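Putative cell surface protein, similar to internalin proteins (Listeria monocytogenes EGD-e, PDB 5KZS) probably acts as a leucine-rich-repeat surface protein of the internalin family that interacts with host afadin and facilitates basement membrane crossing. Local coordinates at residues Glu300-Asp305 / Phe316-Asn321; Pro277-Ser282 / Thr293-Asp298; Leu222-Leu227 / Ile326-Cys331; Glu229-Ser232 / Ser237-Ile240. All blocks are in the same frame, centred on the assembly; numbering follows the deposited sequence.

Contact 1: residues Glu300-Asp305 / Phe316-Asn321; sequences ESITLD and FNVQFN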
loop_
_atom_site.group_PDB
_atom_site.type_symbol
_atom_site.label_atom_id
_atom_site.label_comp_id
_atom_site.label_asym_id
_atom_site.label_seq_id
_atom_site.Cartn_x
_atom_site.Cartn_y
_atom_site.Cartn_z
ATOM N N GLU A 300 -5.950 22.347 22.203
ATOM C CA GLU A 300 -6.048 21.029 21.573
ATOM C C GLU A 300 -5.914 19.905 22.606
ATOM O O GLU A 300 -5.172 18.931 22.412
ATOM C CB GLU A 300 -5.020 20.889 20.438
ATOM C CG GLU A 300 -5.190 21.932 19.333
ATOM C CD GLU A 300 -4.576 21.524 17.996
ATOM O OE1 GLU A 300 -3.452 20.969 17.981
ATOM O OE2 GLU A 300 -5.217 21.773 16.949
ATOM N N SER A 301 -6.632 20.079 23.716
ATOM C CA SER A 301 -6.668 19.097 24.800
ATOM C C SER A 301 -8.088 18.625 25.077
ATOM O O SER A 301 -9.073 19.287 24.741
ATOM C CB SER A 301 -6.012 19.623 26.092
ATOM O OG SER A 301 -5.776 21.017 26.061
ATOM N N ILE A 302 -8.157 17.450 25.680
ATOM C CA ILE A 302 -9.393 16.838 26.090
ATOM C C ILE A 302 -9.241 16.587 27.583
ATOM O O ILE A 302 -8.217 16.057 28.015
ATOM C CB ILE A 302 -9.649 15.536 25.300
ATOM C CG1 ILE A 302 -10.044 15.881 23.861
ATOM C CG2 ILE A 302 -10.737 14.681 25.949
ATOM C CD1 ILE A 302 -9.829 14.740 22.881
ATOM N N THR A 303 -10.253 16.996 28.359
ATOM C CA THR A 303 -10.251 16.852 29.813
ATOM C C THR A 303 -11.269 15.808 30.254
ATOM O O THR A 303 -12.422 15.844 29.831
ATOM C CB THR A 303 -10.534 18.198 30.499
ATOM O OG1 THR A 303 -9.517 19.136 30.115
ATOM C CG2 THR A 303 -10.526 18.047 32.019
ATOM N N LEU A 304 -10.816 14.876 31.084
ATOM C CA LEU A 304 -11.674 13.871 31.681
ATOM C C LEU A 304 -11.891 14.238 33.146
ATOM O O LEU A 304 -10.929 14.517 33.861
ATOM C CB LEU A 304 -11.029 12.486 31.609
ATOM C CG LEU A 304 -10.409 11.899 30.312
ATOM C CD1 LEU A 304 -10.720 10.407 30.253
ATOM C CD2 LEU A 304 -10.846 12.578 29.021
ATOM N N ASP A 305 -13.145 14.235 33.595
ATOM C CA ASP A 305 -13.454 14.464 35.006
ATOM C C ASP A 305 -13.111 13.223 35.853
ATOM O O ASP A 305 -13.978 12.421 36.200
ATOM C CB ASP A 305 -14.917 14.898 35.185
ATOM C CG ASP A 305 -15.175 15.589 36.524
ATOM O OD1 ASP A 305 -14.385 15.394 37.479
ATOM O OD2 ASP A 305 -16.176 16.337 36.613
ATOM N N PHE A 316 -7.135 3.816 31.163
ATOM C CA PHE A 316 -8.052 4.764 30.523
ATOM C C PHE A 316 -8.049 4.635 29.015
ATOM O O PHE A 316 -7.114 4.074 28.429
ATOM C CB PHE A 316 -7.727 6.211 30.922
ATOM C CG PHE A 316 -8.535 6.703 32.091
ATOM C CD1 PHE A 316 -8.151 6.408 33.399
ATOM C CD2 PHE A 316 -9.701 7.439 31.885
ATOM C CE1 PHE A 316 -8.907 6.845 34.475
ATOM C CE2 PHE A 316 -10.457 7.878 32.954
ATOM C CZ PHE A 316 -10.060 7.582 34.250
ATOM N N ASN A 317 -9.129 5.123 28.407
ATOM C CA ASN A 317 -9.138 5.451 26.990
ATOM C C ASN A 317 -10.101 6.565 26.643
ATOM O O ASN A 317 -11.057 6.833 27.349
ATOM C CB ASN A 317 -9.442 4.232 26.104
ATOM C CG ASN A 317 -10.890 3.771 26.195
ATOM O OD1 ASN A 317 -11.731 4.125 25.359
ATOM N ND2 ASN A 317 -11.182 2.971 27.213
ATOM N N VAL A 318 -9.825 7.185 25.512
ATOM C CA VAL A 318 -10.716 8.126 24.874
ATOM C C VAL A 318 -11.159 7.406 23.593
ATOM O O VAL A 318 -10.395 6.635 23.034
ATOM C CB VAL A 318 -9.958 9.462 24.627
ATOM C CG1 VAL A 318 -10.320 10.127 23.301
ATOM C CG2 VAL A 318 -10.183 10.411 25.793
ATOM N N GLN A 319 -12.403 7.628 23.176
ATOM C CA GLN A 319 -12.947 7.106 21.922
ATOM C C GLN A 319 -13.704 8.207 21.202
ATOM O O GLN A 319 -14.446 8.954 21.822
ATOM C CB GLN A 319 -13.914 5.966 22.190
ATOM C CG GLN A 319 -13.261 4.616 22.331
ATOM C CD GLN A 319 -14.258 3.530 22.708
ATOM O OE1 GLN A 319 -15.340 3.429 22.119
ATOM N NE2 GLN A 319 -13.903 2.716 23.700
ATOM N N PHE A 320 -13.530 8.302 19.894
ATOM C CA PHE A 320 -14.303 9.247 19.105
ATOM C C PHE A 320 -14.446 8.775 17.660
ATOM O O PHE A 320 -13.948 7.707 17.286
ATOM C CB PHE A 320 -13.724 10.666 19.205
ATOM C CG PHE A 320 -12.367 10.831 18.573
ATOM C CD1 PHE A 320 -12.247 11.200 17.234
ATOM C CD2 PHE A 320 -11.202 10.662 19.331
ATOM C CE1 PHE A 320 -10.999 11.371 16.654
ATOM C CE2 PHE A 320 -9.954 10.837 18.756
ATOM C CZ PHE A 320 -9.853 11.191 17.413
ATOM N N ASN A 321 -15.175 9.563 16.871
ATOM C CA ASN A 321 -15.547 9.201 15.524
ATOM C C ASN A 321 -16.277 7.855 15.473
ATOM O O ASN A 321 -16.192 7.155 14.483
ATOM C CB ASN A 321 -14.308 9.207 14.627
ATOM C CG ASN A 321 -14.561 9.879 13.298
ATOM O OD1 ASN A 321 -15.217 10.914 13.233
ATOM N ND2 ASN A 321 -14.032 9.306 12.234
#
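Leu304, Ile302, Phe316 and Val318 form an apolar contact between two strands that are not sheet neighbours. Leu304 does most of the touching. Leu304 CD1 comes obliquely to the ring, 3.5 Å from Phe316 CD2 and 3.7 Å from Phe316 CE2. The other branch, Leu304 CD2, lies 3.9 Å from Val318 CG2. The leucine fork is therefore shared between ring and valine. Leu304 CB points toward 316-321, and CG lies beside the backbone N (chi1 -49°). Ile302 adds a looser touch, CG2 to Val318 CG2 at 4.3 Å.

Polar groups lie away from this layer. Asn317 CB points away from 300-305, and its OD1 accepts a bond from Gln319 NE2 at 3.1 Å. The donor is tilted 31° from the Asn317 carbonyl plane. Thr303 OG1 bonds to Thr259 OG1 of the adjoining strand 258-261.

No hydrogen bond joins the two segments. Strands 279-283 and 289-296 stand between them in sheet order. The strand axes approach to 9.9 Å, a spacing typical of face-to-face sheet packing, as in the Ig-like beta sandwich that follows the leucine-rich repeats in internalins.

Contact 2: residues Pro277-Ser282 / Thr293-Asp298; sequences PTVLGS and TTTNAD
Val279 and Thr293 face each other across a beta hairpin, strands 279-283 and 289-296. The hairpin lies in what is probably the Ig-like domain after the leucine-rich repeats. Its two strands splay apart strongly at this end. The short axes make an angle of 126° and come no nearer than 6.9 Å. Side chains rather than a backbone ladder fill the opening.

Thr293 presents two different branches to strand 279-283. With chi1 at -70°, CG2 is anti to the backbone N and OG1 lies beside that N. The methyl CG2 rests 3.4 Å from Val279 O and 4.0 Å from Val279 CG1. The hydroxyl OG1 sits over Gly281, 3.5 Å from its CA. Gly281 has no side chain, and this lets the hydroxyl come so close.

Val279 crosses Thr293 at about a right angle. Its CG1 is anti to the backbone N and turns to Thr293. Its CG2 points instead to the next residue on the same side of the other strand, 4.1 Å from Thr295 CG2. That threonine methyl is anti to its own carbonyl carbon, which brings it to Val279. Val279 also rests on Val318, Phe320 and Tyr265. Thr295 is exposed and borders Phe266 of helix 263-270.

One polar link crosses the gap. Thr293 OG1, already bonded to Val291 O, accepts a weak bond from Gly281 N at 3.3 Å with an N-H...O angle of 133°.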
loop_
_atom_site.group_PDB
_atom_site.type_symbol
_atom_site.label_atom_id
_atom_site.label_comp_id
_atom_site.label_asym_id
_atom_site.label_seq_id
_atom_site.Cartn_x
_atom_site.Cartn_y
_atom_site.Cartn_z
ATOM N N PRO A 277 -18.814 14.122 16.311
ATOM C CA PRO A 277 -18.003 14.934 17.242
ATOM C C PRO A 277 -17.811 14.421 18.677
ATOM O O PRO A 277 -16.848 14.838 19.326
ATOM C CB PRO A 277 -18.748 16.276 17.271
ATOM C CG PRO A 277 -19.340 16.384 15.910
ATOM C CD PRO A 277 -19.686 14.978 15.477
ATOM N N THR A 278 -18.673 13.530 19.173
ATOM C CA THR A 278 -18.658 13.242 20.615
ATOM C C THR A 278 -17.427 12.408 20.978
ATOM O O THR A 278 -17.014 11.542 20.214
ATOM C CB THR A 278 -19.967 12.620 21.223
ATOM O OG1 THR A 278 -19.729 11.280 21.672
ATOM C CG2 THR A 278 -21.190 12.673 20.285
ATOM N N VAL A 279 -16.840 12.735 22.129
ATOM C CA VAL A 279 -15.724 12.019 22.708
ATOM C C VAL A 279 -16.149 11.380 24.030
ATOM O O VAL A 279 -16.688 12.054 24.905
ATOM C CB VAL A 279 -14.538 12.966 22.982
ATOM C CG1 VAL A 279 -13.322 12.166 23.436
ATOM C CG2 VAL A 279 -14.219 13.805 21.745
ATOM N N LEU A 280 -15.859 10.094 24.175
ATOM C CA LEU A 280 -16.225 9.306 25.346
ATOM C C LEU A 280 -14.978 8.830 26.103
ATOM O O LEU A 280 -14.319 7.857 25.723
ATOM C CB LEU A 280 -17.042 8.095 24.903
ATOM C CG LEU A 280 -18.435 8.368 24.326
ATOM C CD1 LEU A 280 -18.927 7.156 23.550
ATOM C CD2 LEU A 280 -19.423 8.727 25.422
ATOM N N GLY A 281 -14.663 9.516 27.187
ATOM C CA GLY A 281 -13.616 9.071 28.097
ATOM C C GLY A 281 -14.128 8.026 29.069
ATOM O O GLY A 281 -15.230 8.172 29.629
ATOM N N SER A 282 -13.323 6.989 29.300
ATOM C CA SER A 282 -13.752 5.856 30.113
ATOM C C SER A 282 -12.581 5.032 30.568
ATOM O O SER A 282 -11.614 4.896 29.840
ATOM C CB SER A 282 -14.682 4.958 29.291
ATOM O OG SER A 282 -14.104 4.659 28.023
ATOM N N THR A 293 -16.611 14.304 30.002
ATOM C CA THR A 293 -15.522 14.524 29.061
ATOM C C THR A 293 -15.762 15.745 28.179
ATOM O O THR A 293 -16.786 15.839 27.530
ATOM C CB THR A 293 -15.339 13.242 28.229
ATOM O OG1 THR A 293 -14.797 12.212 29.074
ATOM C CG2 THR A 293 -14.410 13.457 27.049
ATOM N N THR A 294 -14.791 16.657 28.141
ATOM C CA THR A 294 -14.941 17.956 27.462
ATOM C C THR A 294 -13.719 18.281 26.625
ATOM O O THR A 294 -12.645 17.761 26.888
ATOM C CB THR A 294 -15.161 19.094 28.483
ATOM O OG1 THR A 294 -14.222 18.963 29.566
ATOM C CG2 THR A 294 -16.588 19.053 29.027
ATOM N N THR A 295 -13.890 19.159 25.639
ATOM C CA THR A 295 -12.825 19.487 24.693
ATOM C C THR A 295 -12.535 20.980 24.651
ATOM O O THR A 295 -13.451 21.770 24.454
ATOM C CB THR A 295 -13.150 18.990 23.252
ATOM O OG1 THR A 295 -14.087 19.865 22.599
ATOM C CG2 THR A 295 -13.690 17.558 23.273
ATOM N N ASN A 296 -11.260 21.347 24.823
ATOM C CA ASN A 296 -10.792 22.717 24.580
ATOM C C ASN A 296 -9.967 22.818 23.288
ATOM O O ASN A 296 -8.860 22.278 23.191
ATOM C CB ASN A 296 -9.978 23.255 25.765
ATOM C CG ASN A 296 -9.784 24.777 25.702
ATOM O OD1 ASN A 296 -9.505 25.342 24.636
ATOM N ND2 ASN A 296 -9.935 25.448 26.848
ATOM N N ALA A 297 -10.510 23.559 22.323
ATOM C CA ALA A 297 -9.906 23.715 21.001
ATOM C C ALA A 297 -8.627 24.538 20.999
ATOM O O ALA A 297 -7.697 24.211 20.258
ATOM C CB ALA A 297 -10.910 24.306 20.019
ATOM N N ASP A 298 -8.573 25.588 21.817
ATOM C CA ASP A 298 -7.385 26.457 21.868
ATOM C C ASP A 298 -6.112 25.740 22.314
ATOM O O ASP A 298 -5.040 25.997 21.771
ATOM C CB ASP A 298 -7.619 27.689 22.751
ATOM C CG ASP A 298 -8.218 28.849 21.983
ATOM O OD1 ASP A 298 -9.129 28.613 21.155
ATOM O OD2 ASP A 298 -7.770 29.996 22.212
#

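Contact 3: residues Leu222-Leu227 / Ile326-Cys331; sequences LDYNHL and ITQEGC
The Tyr224 ring and the Glu329 carboxylate lie at 30° to each other. The two side chains cross at a slant, and Glu329 OE1 comes obliquely to the ring, 3.7 Å from both Tyr224 CD1 and CE1. The aliphatic part of the glutamate follows, with Glu329 CB 3.9 Å from Tyr224 CE1. Its CG is anti to the backbone N (chi1 -162°) and the chain stays extended, so it runs back along the ring from the OH end.

Gln328 meets only the far end of the tyrosine. Its CB is 3.7 Å from Tyr224 OH. Its amide is turned 74° from the ring plane.

Tyr224 belongs to a leucine-rich repeat, and 326-331 is a loop of the following, probably Ig-like, domain. The contact thus lies at their junction. Asn225, next to Tyr224, takes the place of the repeat's consensus asparagine. Its ND2 bonds to Leu222 O at 2.9 Å, from above the carbonyl plane, and also to Leu199 O, while OD1 accepts from Leu204 N. Glu329 N and Gly330 N both bond to Asn242 OD1. Asp223 OD1 is 6.8 Å from Glu329 OE1. Any like-charge effect is probably slight, as Asp223 OD1 also accepts from Glu241 N and Asn242 N.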
loop_
_atom_site.group_PDB
_atom_site.type_symbol
_atom_site.label_atom_id
_atom_site.label_comp_id
_atom_site.label_asym_id
_atom_site.label_seq_id
_atom_site.Cartn_x
_atom_site.Cartn_y
_atom_site.Cartn_z
ATOM N N LEU A 222 -4.703 7.757 5.537
ATOM C CA LEU A 222 -4.016 7.349 6.756
ATOM C C LEU A 222 -4.830 6.441 7.674
ATOM O O LEU A 222 -4.409 6.188 8.797
ATOM C CB LEU A 222 -3.573 8.593 7.516
ATOM C CG LEU A 222 -2.685 9.559 6.729
ATOM C CD1 LEU A 222 -2.301 10.742 7.596
ATOM C CD2 LEU A 222 -1.431 8.868 6.222
ATOM N N ASP A 223 -5.966 5.929 7.193
ATOM C CA ASP A 223 -6.837 5.032 7.964
ATOM C C ASP A 223 -6.052 3.881 8.605
ATOM O O ASP A 223 -5.106 3.410 8.041
ATOM C CB ASP A 223 -7.935 4.467 7.042
ATOM C CG ASP A 223 -9.241 4.122 7.776
ATOM O OD1 ASP A 223 -9.650 4.875 8.692
ATOM O OD2 ASP A 223 -9.885 3.107 7.410
ATOM N N TYR A 224 -6.436 3.459 9.801
ATOM C CA TYR A 224 -5.785 2.350 10.517
ATOM C C TYR A 224 -4.269 2.499 10.722
ATOM O O TYR A 224 -3.481 1.605 10.410
ATOM C CB TYR A 224 -6.113 1.027 9.833
ATOM C CG TYR A 224 -7.516 0.543 10.045
ATOM C CD1 TYR A 224 -7.899 0.017 11.276
ATOM C CD2 TYR A 224 -8.453 0.562 9.010
ATOM C CE1 TYR A 224 -9.182 -0.460 11.485
ATOM C CE2 TYR A 224 -9.743 0.082 9.205
ATOM C CZ TYR A 224 -10.103 -0.428 10.446
ATOM O OH TYR A 224 -11.375 -0.902 10.677
ATOM N N ASN A 225 -3.877 3.656 11.235
ATOM C CA ASN A 225 -2.514 3.938 11.685
ATOM C C ASN A 225 -2.590 4.411 13.162
ATOM O O ASN A 225 -3.671 4.369 13.781
ATOM C CB ASN A 225 -1.881 4.985 10.755
ATOM C CG ASN A 225 -1.311 4.369 9.478
ATOM O OD1 ASN A 225 -0.250 3.744 9.501
ATOM N ND2 ASN A 225 -2.009 4.552 8.360
ATOM N N HIS A 226 -1.470 4.855 13.732
ATOM C CA HIS A 226 -1.431 5.182 15.151
ATOM C C HIS A 226 -0.939 6.597 15.442
ATOM O O HIS A 226 -0.171 6.806 16.382
ATOM C CB HIS A 226 -0.562 4.146 15.874
ATOM C CG HIS A 226 -0.824 2.732 15.451
ATOM N ND1 HIS A 226 -1.859 1.975 15.958
ATOM C CD2 HIS A 226 -0.181 1.938 14.567
ATOM C CE1 HIS A 226 -1.845 0.778 15.400
ATOM N NE2 HIS A 226 -0.836 0.730 14.553
ATOM N N LEU A 227 -1.403 7.573 14.663
ATOM C CA LEU A 227 -0.934 8.957 14.820
ATOM C C LEU A 227 -1.654 9.710 15.947
ATOM O O LEU A 227 -2.868 9.583 16.108
ATOM C CB LEU A 227 -1.113 9.738 13.524
ATOM C CG LEU A 227 -0.419 9.187 12.288
ATOM C CD1 LEU A 227 -0.668 10.122 11.116
ATOM C CD2 LEU A 227 1.073 9.011 12.521
ATOM N N ILE A 326 -20.534 1.949 9.778
ATOM C CA ILE A 326 -19.601 2.303 8.694
ATOM C C ILE A 326 -18.157 2.619 9.101
ATOM O O ILE A 326 -17.286 2.606 8.232
ATOM C CB ILE A 326 -20.134 3.459 7.810
ATOM C CG1 ILE A 326 -19.983 4.809 8.502
ATOM C CG2 ILE A 326 -21.589 3.216 7.398
ATOM C CD1 ILE A 326 -20.160 5.958 7.553
ATOM N N THR A 327 -17.899 2.939 10.376
ATOM C CA THR A 327 -16.519 3.155 10.837
ATOM C C THR A 327 -15.819 1.800 11.015
ATOM O O THR A 327 -15.022 1.417 10.135
ATOM C CB THR A 327 -16.423 4.032 12.104
ATOM O OG1 THR A 327 -17.239 3.483 13.144
ATOM C CG2 THR A 327 -16.853 5.478 11.797
ATOM N N GLN A 328 -16.147 1.078 12.100
ATOM C CA GLN A 328 -15.676 -0.314 12.367
ATOM C C GLN A 328 -14.710 -0.397 13.564
ATOM O O GLN A 328 -14.790 -1.332 14.357
ATOM C CB GLN A 328 -15.088 -1.009 11.103
ATOM C CG GLN A 328 -15.004 -2.539 11.149
ATOM C CD GLN A 328 -15.230 -3.254 9.794
ATOM O OE1 GLN A 328 -15.160 -4.481 9.729
ATOM N NE2 GLN A 328 -15.518 -2.502 8.728
ATOM N N GLU A 329 -13.794 0.563 13.677
ATOM C CA GLU A 329 -12.930 0.720 14.875
ATOM C C GLU A 329 -13.172 2.043 15.607
ATOM O O GLU A 329 -13.096 2.086 16.837
ATOM C CB GLU A 329 -11.435 0.633 14.506
ATOM C CG GLU A 329 -10.507 0.345 15.686
ATOM C CD GLU A 329 -9.031 0.666 15.436
ATOM O OE1 GLU A 329 -8.694 1.529 14.583
ATOM O OE2 GLU A 329 -8.189 0.050 16.128
ATOM N N GLY A 330 -13.428 3.115 14.854
ATOM C CA GLY A 330 -13.456 4.460 15.404
ATOM C C GLY A 330 -12.027 4.871 15.682
ATOM O O GLY A 330 -11.096 4.216 15.199
ATOM N N CYS A 331 -11.846 5.942 16.456
ATOM C CA CYS A 331 -10.518 6.385 16.894
ATOM C C CYS A 331 -10.380 6.063 18.380
ATOM O O CYS A 331 -11.297 6.314 19.125
ATOM C CB CYS A 331 -10.349 7.883 16.634
ATOM S SG CYS A 331 -10.378 8.327 14.873
#

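Contact 4: residues Glu229-Ser232 / Ser237-Ile240; sequences ELPS and SIFI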
loop_
_atom_site.group_PDB
_atom_site.type_symbol
_atom_site.label_atom_id
_atom_site.label_comp_id
_atom_site.label_asym_id
_atom_site.label_seq_id
_atom_site.Cartn_x
_atom_site.Cartn_y
_atom_site.Cartn_z
ATOM N N GLU A 229 -0.971 13.021 15.897
ATOM C CA GLU A 229 -0.977 14.327 15.277
ATOM C C GLU A 229 -0.704 14.148 13.794
ATOM O O GLU A 229 0.141 13.344 13.400
ATOM C CB GLU A 229 0.080 15.229 15.949
ATOM C CG GLU A 229 0.710 16.303 15.061
ATOM C CD GLU A 229 1.374 17.411 15.855
ATOM O OE1 GLU A 229 0.904 18.565 15.735
ATOM O OE2 GLU A 229 2.351 17.138 16.603
ATOM N N LEU A 230 -1.422 14.932 13.001
ATOM C CA LEU A 230 -1.381 14.861 11.560
ATOM C C LEU A 230 -0.462 15.921 10.950
ATOM O O LEU A 230 -0.400 17.037 11.440
ATOM C CB LEU A 230 -2.794 15.050 11.002
ATOM C CG LEU A 230 -3.923 14.152 11.539
ATOM C CD1 LEU A 230 -5.222 14.489 10.828
ATOM C CD2 LEU A 230 -3.617 12.664 11.417
ATOM N N PRO A 231 0.220 15.584 9.841
ATOM C CA PRO A 231 1.099 16.541 9.161
ATOM C C PRO A 231 0.338 17.734 8.563
ATOM O O PRO A 231 -0.411 17.580 7.585
ATOM C CB PRO A 231 1.734 15.701 8.056
ATOM C CG PRO A 231 0.720 14.642 7.766
ATOM C CD PRO A 231 0.120 14.314 9.099
ATOM N N SER A 232 0.558 18.907 9.161
ATOM C CA SER A 232 -0.153 20.155 8.827
ATOM C C SER A 232 -0.123 20.603 7.348
ATOM O O SER A 232 -1.064 21.261 6.894
ATOM C CB SER A 232 0.404 21.295 9.676
ATOM O OG SER A 232 1.774 21.493 9.385
ATOM N N SER A 237 -6.019 17.060 2.435
ATOM C CA SER A 237 -6.012 15.810 1.719
ATOM C C SER A 237 -6.170 14.566 2.588
ATOM O O SER A 237 -6.233 13.469 2.036
ATOM C CB SER A 237 -4.702 15.701 0.943
ATOM O OG SER A 237 -4.494 16.872 0.170
ATOM N N ILE A 238 -6.230 14.690 3.915
ATOM C CA ILE A 238 -6.265 13.485 4.745
ATOM C C ILE A 238 -7.656 12.867 4.796
ATOM O O ILE A 238 -8.663 13.576 4.752
ATOM C CB ILE A 238 -5.714 13.726 6.156
ATOM C CG1 ILE A 238 -4.206 13.977 6.062
ATOM C CG2 ILE A 238 -5.963 12.521 7.064
ATOM C CD1 ILE A 238 -3.577 14.590 7.293
ATOM N N PHE A 239 -7.678 11.533 4.840
ATOM C CA PHE A 239 -8.852 10.743 5.197
ATOM C C PHE A 239 -8.469 9.823 6.348
ATOM O O PHE A 239 -7.548 9.022 6.233
ATOM C CB PHE A 239 -9.324 9.910 4.000
ATOM C CG PHE A 239 -10.297 8.803 4.355
ATOM C CD1 PHE A 239 -9.834 7.531 4.736
ATOM C CD2 PHE A 239 -11.676 9.015 4.287
ATOM C CE1 PHE A 239 -10.725 6.515 5.059
ATOM C CE2 PHE A 239 -12.563 7.999 4.607
ATOM C CZ PHE A 239 -12.091 6.749 4.990
ATOM N N ILE A 240 -9.174 9.948 7.461
ATOM C CA ILE A 240 -9.084 8.984 8.549
ATOM C C ILE A 240 -10.496 8.795 9.052
ATOM O O ILE A 240 -11.242 9.767 9.186
ATOM C CB ILE A 240 -8.188 9.485 9.714
ATOM C CG1 ILE A 240 -6.728 9.558 9.259
ATOM C CG2 ILE A 240 -8.336 8.601 10.964
ATOM C CD1 ILE A 240 -5.812 10.262 10.225
#
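Leu230 CB touches Ile238 first, 3.8 Å from Ile238 CD1. The chain then turns at CG, which stands beside the backbone N (chi1 -53°), and splits between two isoleucines. Leu230 CD1 stays with the first of them, 3.9 Å from Ile238 CD1. Leu230 CD2 reaches the other way and meets Ile240 CD1 tip to tip. That gap is 3.5 Å, tighter than usual for two methyls.

Pro231 adds a lighter touch. Its ring carbon CD lies 4.1 Å from Ile238 CD1. That one methyl therefore meets both Leu230 and Pro231. Ile238 and Ile240 have like conformations, with CG1 beside the backbone N and CD1 extended toward 229-232.

Strand 238-239 is the last strand of the parallel leucine-rich-repeat sheet. The loop 229-232 precedes it and folds back over Ile238 of the strand and Ile240 just after it. Helix 263-270 covers Leu230 further with Ile264 and Leu268, and Gln267 NE2 bonds to Leu230 O.

All four touching residues are buried, and no hydrogen bond joins the segments. The contact is thus held by hydrophobic burial and by the fit of branched methyls, without directional bonds.

How the contacts relate
Contact 3 opens first, at 222-227 in the leucine-rich repeats. Contact 4 follows at once and closes a short loop from 229-232 to 237-240 at the end of the parallel sheet. The chain then enters the mixed sheet. Contact 2 closes the hairpin from 277-282 to 293-298. Contact 1 opens just after it and closes at 316-321. Contact 3 closes last, at 326-331. Contacts 4, 2 and 1 come in series, all within its span, and none cross. Contacts 1 and 2 share the mixed sheet, their centres 5 Å apart. Contact 3 joins the repeats to the loop before strand 331-339, and so links them to what is probably the Ig-like domain.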